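Local coordinates for enoyl-CoA hydratase/isomerase family protein (Bacillus anthracis, PDB 3KQF) that probably catalyses the reversible hydration of enoyl-CoA thioesters, as other enoyl-CoA hydratases of the crotonase superfamily do, at residues L7-S11 against I22-R26; L45-E51 against M97-Q103; L157-R162 against Y181-E185; A113-E119 against S134-E139. All coordinates share one frame; numbering follows the deposited sequence.

Contact 1 (L7-S11 against I22-R26)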
loop_
_atom_site.group_PDB
_atom_site.type_symbol
_atom_site.label_atom_id
_atom_site.label_comp_id
_atom_site.label_asym_id
_atom_site.label_seq_id
_atom_site.Cartn_x
_atom_site.Cartn_y
_atom_site.Cartn_z
ATOM N N LEU A 7 29.338 -7.783 -26.008
ATOM C CA LEU A 7 27.871 -7.735 -25.757
ATOM C C LEU A 7 27.135 -7.331 -27.031
ATOM O O LEU A 7 27.424 -6.281 -27.613
ATOM C CB LEU A 7 27.560 -6.729 -24.655
ATOM C CG LEU A 7 28.155 -6.992 -23.276
ATOM C CD1 LEU A 7 27.879 -5.793 -22.386
ATOM C CD2 LEU A 7 27.593 -8.276 -22.670
ATOM N N GLN A 8 26.185 -8.156 -27.463
ATOM C CA GLN A 8 25.432 -7.876 -28.680
ATOM C C GLN A 8 23.974 -7.486 -28.455
ATOM O O GLN A 8 23.381 -6.825 -29.300
ATOM C CB GLN A 8 25.464 -9.092 -29.615
ATOM C CG GLN A 8 26.844 -9.465 -30.136
ATOM C CD GLN A 8 26.778 -10.523 -31.223
ATOM O OE1 GLN A 8 25.703 -11.025 -31.553
ATOM N NE2 GLN A 8 27.932 -10.863 -31.792
ATOM N N ASN A 9 23.396 -7.912 -27.335
ATOM C CA ASN A 9 21.989 -7.660 -27.046
ATOM C C ASN A 9 21.744 -6.551 -26.014
ATOM O O ASN A 9 20.604 -6.131 -25.822
ATOM C CB ASN A 9 21.335 -8.965 -26.586
ATOM C CG ASN A 9 21.307 -10.017 -27.694
ATOM O OD1 ASN A 9 20.634 -9.843 -28.710
ATOM N ND2 ASN A 9 22.022 -11.113 -27.490
ATOM N N ILE A 10 22.796 -6.111 -25.334
ATOM C CA ILE A 10 22.678 -4.993 -24.401
ATOM C C ILE A 10 23.876 -4.063 -24.575
ATOM O O ILE A 10 24.874 -4.421 -25.204
ATOM C CB ILE A 10 22.571 -5.430 -22.931
ATOM C CG1 ILE A 10 23.868 -6.074 -22.453
ATOM C CG2 ILE A 10 21.376 -6.375 -22.709
ATOM C CD1 ILE A 10 23.803 -6.469 -20.993
ATOM N N SER A 11 23.743 -2.859 -24.034
ATOM C CA SER A 11 24.791 -1.847 -24.077
ATOM C C SER A 11 25.034 -1.437 -22.637
ATOM O O SER A 11 24.094 -1.354 -21.856
ATOM C CB SER A 11 24.337 -0.620 -24.869
ATOM O OG SER A 11 24.043 -0.943 -26.211
ATOM N N ILE A 22 22.488 0.585 -18.202
ATOM C CA ILE A 22 22.359 -0.629 -18.980
ATOM C C ILE A 22 21.172 -0.448 -19.925
ATOM O O ILE A 22 20.083 -0.112 -19.475
ATOM C CB ILE A 22 22.074 -1.843 -18.083
ATOM C CG1 ILE A 22 23.162 -1.991 -17.010
ATOM C CG2 ILE A 22 21.978 -3.096 -18.933
ATOM C CD1 ILE A 22 22.892 -3.090 -16.008
ATOM N N SER A 23 21.387 -0.633 -21.224
ATOM C CA SER A 23 20.315 -0.465 -22.200
ATOM C C SER A 23 20.012 -1.761 -22.953
ATOM O O SER A 23 20.912 -2.336 -23.592
ATOM C CB SER A 23 20.693 0.609 -23.226
ATOM O OG SER A 23 21.039 1.838 -22.631
ATOM N N LEU A 24 18.768 -2.236 -22.887
ATOM C CA LEU A 24 18.385 -3.403 -23.688
ATOM C C LEU A 24 18.578 -2.932 -25.132
ATOM O O LEU A 24 18.123 -1.848 -25.492
ATOM C CB LEU A 24 16.950 -3.851 -23.422
ATOM C CG LEU A 24 16.583 -4.186 -21.979
ATOM C CD1 LEU A 24 15.149 -4.674 -21.896
ATOM C CD2 LEU A 24 17.522 -5.228 -21.368
ATOM N N ASN A 25 19.251 -3.740 -25.948
ATOM C CA ASN A 25 19.610 -3.342 -27.308
ATOM C C ASN A 25 19.180 -4.310 -28.413
ATOM O O ASN A 25 20.016 -4.880 -29.123
ATOM C CB ASN A 25 21.128 -3.123 -27.378
ATOM C CG ASN A 25 21.564 -2.413 -28.648
ATOM O OD1 ASN A 25 20.820 -1.602 -29.212
ATOM N ND2 ASN A 25 22.792 -2.693 -29.094
ATOM N N ARG A 26 17.870 -4.466 -28.554
ATOM C CA ARG A 26 17.273 -5.284 -29.581
ATOM C C ARG A 26 16.093 -4.494 -30.143
ATOM O O ARG A 26 14.964 -4.963 -30.111
ATOM C CB ARG A 26 16.787 -6.612 -29.009
ATOM C CG ARG A 26 17.842 -7.481 -28.365
ATOM C CD ARG A 26 17.212 -8.848 -28.075
ATOM N NE ARG A 26 16.973 -9.584 -29.313
ATOM C CZ ARG A 26 16.006 -10.475 -29.510
ATOM N NH1 ARG A 26 15.091 -10.719 -28.565
ATOM N NH2 ARG A 26 15.912 -11.085 -30.690
HETATM O O HOH W 1 25.068 -4.294 -28.152
HETATM O O HOH W 2 21.129 -6.792 -30.631
HETATM O O HOH W 3 18.980 -9.014 -31.515
HETATM O O HOH W 4 23.583 2.010 -22.074
#

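Contact 2 (L45-E51 against M97-Q103)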
loop_
_atom_site.group_PDB
_atom_site.type_symbol
_atom_site.label_atom_id
_atom_site.label_comp_id
_atom_site.label_asym_id
_atom_site.label_seq_id
_atom_site.Cartn_x
_atom_site.Cartn_y
_atom_site.Cartn_z
ATOM N N LEU A 45 25.138 -8.038 -14.602
ATOM C CA LEU A 45 24.616 -7.865 -13.231
ATOM C C LEU A 45 25.620 -8.442 -12.197
ATOM O O LEU A 45 25.826 -7.856 -11.134
ATOM C CB LEU A 45 23.234 -8.494 -13.100
ATOM C CG LEU A 45 22.123 -7.729 -13.846
ATOM C CD1 LEU A 45 20.810 -8.500 -13.858
ATOM C CD2 LEU A 45 21.914 -6.330 -13.254
ATOM N N THR A 46 26.257 -9.567 -12.533
ATOM C CA THR A 46 27.266 -10.196 -11.654
ATOM C C THR A 46 28.475 -9.297 -11.475
ATOM O O THR A 46 29.063 -9.249 -10.393
ATOM C CB THR A 46 27.738 -11.555 -12.200
ATOM O OG1 THR A 46 26.616 -12.417 -12.345
ATOM C CG2 THR A 46 28.768 -12.222 -11.265
ATOM N N GLN A 47 28.861 -8.601 -12.539
ATOM C CA GLN A 47 29.996 -7.681 -12.484
ATOM C C GLN A 47 29.657 -6.457 -11.612
ATOM O O GLN A 47 30.381 -6.124 -10.689
ATOM C CB GLN A 47 30.394 -7.266 -13.909
ATOM C CG GLN A 47 31.585 -6.318 -13.996
ATOM C CD GLN A 47 32.173 -6.223 -15.410
ATOM O OE1 GLN A 47 31.558 -6.656 -16.391
ATOM N NE2 GLN A 47 33.375 -5.649 -15.513
ATOM N N ILE A 48 28.527 -5.823 -11.890
ATOM C CA ILE A 48 28.084 -4.642 -11.139
ATOM C C ILE A 48 27.897 -4.940 -9.643
ATOM O O ILE A 48 28.205 -4.101 -8.787
ATOM C CB ILE A 48 26.792 -4.067 -11.746
ATOM C CG1 ILE A 48 27.073 -3.555 -13.162
ATOM C CG2 ILE A 48 26.252 -2.929 -10.866
ATOM C CD1 ILE A 48 25.815 -3.290 -13.992
ATOM N N ASN A 49 27.446 -6.156 -9.335
ATOM C CA ASN A 49 27.259 -6.588 -7.962
ATOM C C ASN A 49 28.546 -6.418 -7.112
ATOM O O ASN A 49 28.467 -6.159 -5.905
ATOM C CB ASN A 49 26.775 -8.051 -7.952
ATOM C CG ASN A 49 26.233 -8.476 -6.621
ATOM O OD1 ASN A 49 25.125 -8.084 -6.245
ATOM N ND2 ASN A 49 26.956 -9.358 -5.935
ATOM N N GLU A 50 29.707 -6.544 -7.759
ATOM C CA GLU A 50 31.006 -6.433 -7.096
ATOM C C GLU A 50 31.729 -5.103 -7.341
ATOM O O GLU A 50 32.895 -4.955 -6.978
ATOM C CB GLU A 50 31.900 -7.597 -7.548
ATOM C CG GLU A 50 31.339 -8.961 -7.181
ATOM C CD GLU A 50 31.333 -9.207 -5.683
ATOM O OE1 GLU A 50 32.407 -9.094 -5.051
ATOM O OE2 GLU A 50 30.264 -9.555 -5.141
ATOM N N GLU A 51 31.040 -4.136 -7.939
ATOM C CA GLU A 51 31.642 -2.826 -8.220
ATOM C C GLU A 51 31.398 -1.811 -7.102
ATOM O O GLU A 51 30.340 -1.202 -7.033
ATOM C CB GLU A 51 31.135 -2.261 -9.548
ATOM C CG GLU A 51 31.747 -2.902 -10.781
ATOM C CD GLU A 51 31.156 -2.360 -12.082
ATOM O OE1 GLU A 51 30.247 -1.496 -12.032
ATOM O OE2 GLU A 51 31.597 -2.806 -13.159
HETATM N N MSE A 97 18.172 -10.896 -9.542
HETATM C CA MSE A 97 19.508 -10.303 -9.548
HETATM C C MSE A 97 19.456 -8.774 -9.614
HETATM O O MSE A 97 20.284 -8.096 -8.988
HETATM C CB MSE A 97 20.343 -10.878 -10.692
HETATM C CG MSE A 97 20.608 -12.372 -10.584
HETATM SE SE MSE A 97 21.633 -13.012 -12.141
HETATM C CE MSE A 97 23.174 -11.944 -11.815
ATOM N N VAL A 98 18.490 -8.229 -10.366
ATOM C CA VAL A 98 18.321 -6.766 -10.449
ATOM C C VAL A 98 17.913 -6.251 -9.089
ATOM O O VAL A 98 18.497 -5.303 -8.563
ATOM C CB VAL A 98 17.197 -6.352 -11.445
ATOM C CG1 VAL A 98 16.864 -4.833 -11.288
ATOM C CG2 VAL A 98 17.583 -6.690 -12.860
ATOM N N GLU A 99 16.921 -6.909 -8.503
ATOM C CA GLU A 99 16.377 -6.503 -7.230
ATOM C C GLU A 99 17.420 -6.557 -6.118
ATOM O O GLU A 99 17.470 -5.658 -5.281
ATOM C CB GLU A 99 15.166 -7.371 -6.887
ATOM C CG GLU A 99 14.294 -6.806 -5.809
ATOM C CD GLU A 99 12.973 -7.538 -5.693
ATOM O OE1 GLU A 99 11.915 -6.860 -5.727
ATOM O OE2 GLU A 99 12.986 -8.786 -5.608
ATOM N N GLN A 100 18.265 -7.584 -6.138
ATOM C CA GLN A 100 19.305 -7.762 -5.117
ATOM C C GLN A 100 20.650 -7.060 -5.315
ATOM O O GLN A 100 21.552 -7.238 -4.501
ATOM C CB GLN A 100 19.502 -9.250 -4.868
ATOM C CG GLN A 100 18.239 -9.899 -4.316
ATOM C CD GLN A 100 18.329 -11.409 -4.242
ATOM O OE1 GLN A 100 19.382 -11.986 -4.497
ATOM N NE2 GLN A 100 17.211 -12.060 -3.906
ATOM N N LEU A 101 20.793 -6.258 -6.362
ATOM C CA LEU A 101 22.008 -5.458 -6.506
ATOM C C LEU A 101 22.116 -4.539 -5.286
ATOM O O LEU A 101 21.096 -4.037 -4.787
ATOM C CB LEU A 101 21.961 -4.586 -7.743
ATOM C CG LEU A 101 22.250 -5.239 -9.073
ATOM C CD1 LEU A 101 21.991 -4.218 -10.193
ATOM C CD2 LEU A 101 23.686 -5.776 -9.086
ATOM N N PRO A 102 23.341 -4.320 -4.788
ATOM C CA PRO A 102 23.460 -3.447 -3.636
ATOM C C PRO A 102 23.082 -2.020 -3.958
ATOM O O PRO A 102 22.639 -1.268 -3.083
ATOM C CB PRO A 102 24.962 -3.521 -3.279
ATOM C CG PRO A 102 25.626 -4.073 -4.460
ATOM C CD PRO A 102 24.626 -4.952 -5.136
ATOM N N GLN A 103 23.256 -1.640 -5.214
ATOM C CA GLN A 103 22.967 -0.282 -5.620
ATOM C C GLN A 103 21.491 -0.052 -5.918
ATOM O O GLN A 103 20.798 -0.972 -6.345
ATOM C CB GLN A 103 23.706 0.063 -6.914
ATOM C CG GLN A 103 25.222 -0.041 -6.899
ATOM C CD GLN A 103 25.769 -1.420 -7.255
ATOM O OE1 GLN A 103 25.036 -2.404 -7.342
ATOM N NE2 GLN A 103 27.088 -1.484 -7.468
HETATM O O HOH W 5 22.334 -9.085 -7.695
#

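Contact 3 (L157-R162 against Y181-E185)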
loop_
_atom_site.group_PDB
_atom_site.type_symbol
_atom_site.label_atom_id
_atom_site.label_comp_id
_atom_site.label_asym_id
_atom_site.label_seq_id
_atom_site.Cartn_x
_atom_site.Cartn_y
_atom_site.Cartn_z
ATOM N N LEU A 157 3.476 -2.960 -4.632
ATOM C CA LEU A 157 3.720 -1.530 -4.948
ATOM C C LEU A 157 2.471 -0.658 -4.986
ATOM O O LEU A 157 2.457 0.448 -4.415
ATOM C CB LEU A 157 4.470 -1.392 -6.284
ATOM C CG LEU A 157 4.898 0.025 -6.717
ATOM C CD1 LEU A 157 5.857 0.583 -5.691
ATOM C CD2 LEU A 157 5.529 -0.023 -8.083
ATOM N N ILE A 158 1.426 -1.135 -5.661
ATOM C CA ILE A 158 0.231 -0.334 -5.878
ATOM C C ILE A 158 -1.058 -0.819 -5.196
ATOM O O ILE A 158 -2.137 -0.238 -5.400
ATOM C CB ILE A 158 -0.031 -0.151 -7.381
ATOM C CG1 ILE A 158 -0.399 -1.475 -8.066
ATOM C CG2 ILE A 158 1.184 0.493 -8.062
ATOM C CD1 ILE A 158 -0.767 -1.295 -9.546
ATOM N N GLY A 159 -0.954 -1.878 -4.412
ATOM C CA GLY A 159 -2.103 -2.393 -3.662
ATOM C C GLY A 159 -2.755 -3.539 -4.406
ATOM O O GLY A 159 -2.693 -3.605 -5.653
ATOM N N VAL A 160 -3.418 -4.415 -3.647
ATOM C CA VAL A 160 -3.982 -5.628 -4.206
ATOM C C VAL A 160 -5.119 -5.403 -5.217
ATOM O O VAL A 160 -5.148 -6.063 -6.237
ATOM C CB VAL A 160 -4.401 -6.625 -3.106
ATOM C CG1 VAL A 160 -5.464 -6.044 -2.182
ATOM C CG2 VAL A 160 -4.908 -7.951 -3.738
ATOM N N GLY A 161 -5.982 -4.426 -4.951
ATOM C CA GLY A 161 -7.144 -4.135 -5.813
ATOM C C GLY A 161 -6.773 -3.722 -7.225
ATOM O O GLY A 161 -7.283 -4.260 -8.205
ATOM N N ARG A 162 -5.915 -2.720 -7.328
ATOM C CA ARG A 162 -5.440 -2.258 -8.610
ATOM C C ARG A 162 -4.606 -3.315 -9.336
ATOM O O ARG A 162 -4.722 -3.487 -10.556
ATOM C CB ARG A 162 -4.638 -0.959 -8.437
ATOM C CG ARG A 162 -4.133 -0.395 -9.746
ATOM C CD ARG A 162 -5.276 0.056 -10.635
ATOM N NE ARG A 162 -6.009 1.163 -10.027
ATOM C CZ ARG A 162 -7.181 1.622 -10.449
ATOM N NH1 ARG A 162 -7.825 1.027 -11.446
ATOM N NH2 ARG A 162 -7.740 2.658 -9.828
ATOM N N TYR A 181 -1.662 5.641 -10.373
ATOM C CA TYR A 181 -1.798 4.430 -9.554
ATOM C C TYR A 181 -0.610 4.159 -8.632
ATOM O O TYR A 181 -0.679 3.267 -7.773
ATOM C CB TYR A 181 -2.009 3.197 -10.409
ATOM C CG TYR A 181 -3.117 3.269 -11.449
ATOM C CD1 TYR A 181 -4.273 3.993 -11.229
ATOM C CD2 TYR A 181 -3.029 2.508 -12.610
ATOM C CE1 TYR A 181 -5.297 4.018 -12.181
ATOM C CE2 TYR A 181 -4.055 2.524 -13.569
ATOM C CZ TYR A 181 -5.172 3.274 -13.349
ATOM O OH TYR A 181 -6.185 3.285 -14.309
ATOM N N GLY A 182 0.473 4.903 -8.829
ATOM C CA GLY A 182 1.696 4.717 -8.031
ATOM C C GLY A 182 2.655 3.674 -8.593
ATOM O O GLY A 182 3.620 3.257 -7.905
ATOM N N LEU A 183 2.423 3.264 -9.844
ATOM C CA LEU A 183 3.268 2.287 -10.535
ATOM C C LEU A 183 4.573 2.939 -10.997
ATOM O O LEU A 183 5.606 2.291 -11.002
ATOM C CB LEU A 183 2.520 1.637 -11.718
ATOM C CG LEU A 183 3.293 0.666 -12.618
ATOM C CD1 LEU A 183 3.885 -0.560 -11.843
ATOM C CD2 LEU A 183 2.374 0.201 -13.741
ATOM N N VAL A 184 4.523 4.204 -11.440
ATOM C CA VAL A 184 5.759 4.919 -11.793
ATOM C C VAL A 184 5.834 6.162 -10.892
ATOM O O VAL A 184 4.799 6.755 -10.526
ATOM C CB VAL A 184 5.887 5.262 -13.285
ATOM C CG1 VAL A 184 5.783 3.969 -14.128
ATOM C CG2 VAL A 184 4.867 6.315 -13.701
ATOM N N GLU A 185 7.051 6.532 -10.514
ATOM C CA GLU A 185 7.272 7.631 -9.575
ATOM C C GLU A 185 7.458 8.990 -10.235
ATOM O O GLU A 185 7.208 10.020 -9.597
ATOM C CB GLU A 185 8.440 7.297 -8.628
ATOM C CG GLU A 185 8.104 6.196 -7.568
ATOM C CD GLU A 185 7.997 4.782 -8.131
ATOM O OE1 GLU A 185 8.575 4.484 -9.212
ATOM O OE2 GLU A 185 7.345 3.938 -7.464
HETATM O O HOH W 6 -2.717 2.035 -6.848
#

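Contact 4 (A113-E119 against S134-E139)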
loop_
_atom_site.group_PDB
_atom_site.type_symbol
_atom_site.label_atom_id
_atom_site.label_comp_id
_atom_site.label_asym_id
_atom_site.label_seq_id
_atom_site.Cartn_x
_atom_site.Cartn_y
_atom_site.Cartn_z
ATOM N N ALA A 113 6.261 -1.252 -22.151
ATOM C CA ALA A 113 6.820 -2.108 -21.109
ATOM C C ALA A 113 5.710 -3.077 -20.798
ATOM O O ALA A 113 4.846 -2.803 -19.957
ATOM C CB ALA A 113 7.184 -1.287 -19.868
ATOM N N LEU A 114 5.749 -4.227 -21.446
ATOM C CA LEU A 114 4.648 -5.171 -21.343
ATOM C C LEU A 114 5.076 -6.504 -20.880
ATOM O O LEU A 114 6.119 -6.995 -21.302
ATOM C CB LEU A 114 4.010 -5.337 -22.707
ATOM C CG LEU A 114 3.527 -4.072 -23.387
ATOM C CD1 LEU A 114 3.115 -4.418 -24.813
ATOM C CD2 LEU A 114 2.386 -3.420 -22.607
ATOM N N GLY A 115 4.278 -7.073 -19.979
ATOM C CA GLY A 115 4.527 -8.410 -19.445
ATOM C C GLY A 115 5.853 -8.399 -18.705
ATOM O O GLY A 115 6.032 -7.625 -17.744
ATOM N N GLY A 116 6.794 -9.205 -19.193
ATOM C CA GLY A 116 8.159 -9.240 -18.652
ATOM C C GLY A 116 8.783 -7.848 -18.565
ATOM O O GLY A 116 9.647 -7.624 -17.736
ATOM N N GLY A 117 8.372 -6.936 -19.447
ATOM C CA GLY A 117 8.849 -5.529 -19.416
ATOM C C GLY A 117 8.345 -4.773 -18.194
ATOM O O GLY A 117 9.087 -3.977 -17.575
ATOM N N THR A 118 7.068 -4.955 -17.846
ATOM C CA THR A 118 6.583 -4.367 -16.604
ATOM C C THR A 118 7.240 -5.077 -15.398
ATOM O O THR A 118 7.598 -4.427 -14.410
ATOM C CB THR A 118 5.041 -4.312 -16.526
ATOM O OG1 THR A 118 4.577 -3.236 -17.358
ATOM C CG2 THR A 118 4.565 -4.025 -15.113
ATOM N N GLU A 119 7.422 -6.397 -15.489
ATOM C CA GLU A 119 8.076 -7.129 -14.418
ATOM C C GLU A 119 9.496 -6.624 -14.168
ATOM O O GLU A 119 9.924 -6.489 -13.006
ATOM C CB GLU A 119 8.072 -8.629 -14.704
ATOM C CG GLU A 119 6.707 -9.215 -14.587
ATOM C CD GLU A 119 6.663 -10.688 -14.877
ATOM O OE1 GLU A 119 7.184 -11.129 -15.945
ATOM O OE2 GLU A 119 6.065 -11.416 -14.056
ATOM N N SER A 134 3.843 3.041 -22.239
ATOM C CA SER A 134 2.641 2.310 -21.843
ATOM C C SER A 134 3.102 1.074 -21.111
ATOM O O SER A 134 4.182 0.521 -21.407
ATOM C CB SER A 134 1.724 1.977 -23.027
ATOM O OG SER A 134 2.413 1.367 -24.094
ATOM N N LEU A 135 2.316 0.675 -20.120
ATOM C CA LEU A 135 2.652 -0.447 -19.287
ATOM C C LEU A 135 1.494 -1.387 -19.127
ATOM O O LEU A 135 0.346 -1.077 -19.475
ATOM C CB LEU A 135 3.065 0.027 -17.878
ATOM C CG LEU A 135 4.268 0.969 -17.783
ATOM C CD1 LEU A 135 3.872 2.393 -18.084
ATOM C CD2 LEU A 135 4.906 0.853 -16.374
ATOM N N GLY A 136 1.799 -2.545 -18.579
ATOM C CA GLY A 136 0.752 -3.511 -18.297
ATOM C C GLY A 136 1.285 -4.916 -18.204
ATOM O O GLY A 136 2.332 -5.237 -18.777
ATOM N N LEU A 137 0.554 -5.753 -17.488
ATOM C CA LEU A 137 0.881 -7.169 -17.392
ATOM C C LEU A 137 -0.150 -7.853 -18.262
ATOM O O LEU A 137 -1.247 -8.185 -17.810
ATOM C CB LEU A 137 0.844 -7.669 -15.959
ATOM C CG LEU A 137 1.989 -7.179 -15.077
ATOM C CD1 LEU A 137 1.819 -7.652 -13.661
ATOM C CD2 LEU A 137 3.319 -7.674 -15.630
ATOM N N THR A 138 0.245 -8.111 -19.501
ATOM C CA THR A 138 -0.640 -8.656 -20.533
ATOM C C THR A 138 -0.741 -10.178 -20.547
ATOM O O THR A 138 -1.475 -10.727 -21.368
ATOM C CB THR A 138 -0.136 -8.217 -21.915
ATOM O OG1 THR A 138 1.241 -8.595 -22.035
ATOM C CG2 THR A 138 -0.270 -6.673 -22.103
ATOM N N GLU A 139 -0.039 -10.842 -19.626
ATOM C CA GLU A 139 0.020 -12.311 -19.581
ATOM C C GLU A 139 -1.309 -13.106 -19.710
ATOM O O GLU A 139 -1.383 -14.059 -20.488
ATOM C CB GLU A 139 0.807 -12.780 -18.339
ATOM C CG GLU A 139 2.323 -12.504 -18.399
ATOM C CD GLU A 139 2.751 -11.084 -17.997
ATOM O OE1 GLU A 139 1.913 -10.167 -17.955
ATOM O OE2 GLU A 139 3.960 -10.894 -17.686
HETATM O O HOH W 7 5.840 -12.771 -17.108
#

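Contact 1 (L7-S11 against I22-R26)
Ser11 and Ser23 face each other as an antiparallel hydrogen-bonded pair in the hairpin of strands 10-13 and 19-24, at the edge of the main crotonase sheet. Ser11 N donates to Ser23 O at 2.9 Å, and Ser23 N returns the bond to Ser11 O at the same length and nearly straight (171°). Their CB atoms lie on one face of the sheet, while Ile10 and Leu24 touch on the other, beside helix 35-49. Beyond this pair the hairpin is prolonged by Asn25, whose backbone N reaches Asn9 O at 2.8 Å. The backbone puts Asn25 CB 3.4 Å from Asn9 O, and a chi1 of -167° swings the amide outward, carrying ND2 to a water at 2.9 Å; that water donates to Leu7 O and Ile10 O. Asn9 lies alongside Arg26, both pointing the same way with amide and guanidinium planes almost perpendicular, and Asn9 OD1 rests 3.6 Å from Arg26 CD. Arg26 NE donates to a water at the guanidinium edge, while NH1 goes to Asp72 and Ser32 O. Polar backbone pairing and a bridging water thus hold the strand ends together, and apolar contact is confined to the Ile10 face.

Contact 2 (L45-E51 against M97-Q103)
Leu45 fills the angle between the C-terminal ends of helices 35-49 and 81-99, the connecting helices of two successive beta-alpha-beta crossovers that lead into strands 56-61 and 105-109 of the crotonase sheet. Its two branches part company: CD1 meets Val98 CG2 at 3.8 Å, whereas CD2 meets Leu101 CD1 at 3.7 Å, the two leucines crossing at about a right angle. Met97, present as selenomethionine, crosses Leu45 obliquely; a turn at its last torsion (chi3 62°) folds CE back over Leu45 CB and against Thr46 OG1, a hydroxyl whose hydrogen bond goes to Gln42 O. The other methyl of Leu101, CD2, packs against the last helical turn, 3.6 Å from Leu45 O and close to the N of Asn49. Pro102 stands square to the Asn49 side chain and presents its CD to OD1 at 3.4 Å. Next along the chain, Gln103, bent at its second torsion (chi2 88°), slants past Ile48 and turns its amide onto the helix end. Gln103 NE2 bonds Thr54 O, whereas the buried OE1 has no polar partner. Ile48 O is gripped from opposite faces of its carbonyl plane: Glu51 N approaches on one, and on the other Gln103 NE2 makes its second bond, at 3.1 Å, with Ile48 O close to the plane of the amide.

Contact 3 (L157-R162 against Y181-E185)
The guanidinium of Arg162 lies flat on the Tyr181 ring, the two planes only 15° apart. This is a cation-pi stack: CZ is 4.0 Å from the ring centroid but displaced from the normal, so that its nearest ring atom is Tyr181 CE1, at 3.5 Å. Arg162 CD stands almost directly over the ring centre, adding a CH-pi contact at 3.8 Å. Bends at the second and third torsions of Arg162 fold its chain over the tyrosine. Both groups are held at their far ends, Tyr181 OH by Arg171 and Arg162 NH1 by Glu165, while Arg162 NH2 bonds Glu185 O of a second subunit, placing the stack at the trimer interface. Polar contact between the backbones runs through one water, which donates to Ile158 O at 2.8 Å and to Tyr181 O at 2.6 Å. Helix 175-181 ends here in a Schellman motif, with Gly182 in the positive-phi position. Apolar packing follows: Ile158 CG2 meets Leu183 CB and Leu157 CD2 meets Leu183 CD1, both at 4.1 Å. Methyls also make van der Waals contact with polar groups, Ile158 CG2 with Tyr181 O (3.4 Å) and Leu183 N, Leu157 CD1 with the Glu185 carboxylate, itself salt-bridged to Arg127.

Contact 4 (A113-E119 against S134-E139)
Glu119 and Glu139 come at each other from opposite directions, with Glu119 OE1 and Glu139 OE2 3.7 Å apart and the carboxylates strongly turned against each other. A water lies between them, hydrogen-bonded to Glu139 OE2 at 2.7 Å; its distance to Glu119 OE1 is too short to be trusted. The pair is consistent with the two active-site glutamates of enoyl-CoA hydratases, and Gly116 N probably belongs to the oxyanion hole of this family. Glu119 OE2 is fixed by the backbone N atoms of Ala148 and Gly150. Glu139, bent at its second torsion (chi2 83°), brings OE2 to within 3.1 Å of the CA of Gly115, the N-cap residue of helix 116-123. Leu137 CD2 backs this shell, touching Gly115 O and Glu119 CG. Farther out, Thr118 OG1 ties helix to strands: it donates to Ala113 O at 2.6 Å and accepts from Gly136 N at 3.1 Å. Backbone bonds from Ala113 N to Ser134 O and from Gly115 N to Gly136 O complete the parallel pairing. Strand 134-136 runs between strands 112-114 and 173-174 of the small sheet, its other side held by backbone bonding of Leu135 with Ile173, and helix 116-123 starts one residue after the edge strand 112-114.

Overall arrangement
From the N terminus, contact 1 closes the short hairpin loop at the edge of the six-stranded sheet. The chain then enters helix 35-49, and contact 2 closes a much longer excursion, 45 residues holding strand 56-61 and most of helix 81-99. Contact 4 closes a 14-residue loop holding strand 126-130, within reach of the small sheet; contact 3 closes an 18-residue one, binding the junction of two helices to the end of helix 175-181 and the loop leading to strand 186-188. The four loops run in series, none nesting or crossing. Contacts 1 and 2 meet where Ile22 packs on Ile48, contacts 3 and 4 where Leu183 and Val184 cover Leu135. Contacts 2 and 4 lie on opposite sides of the chain's centre.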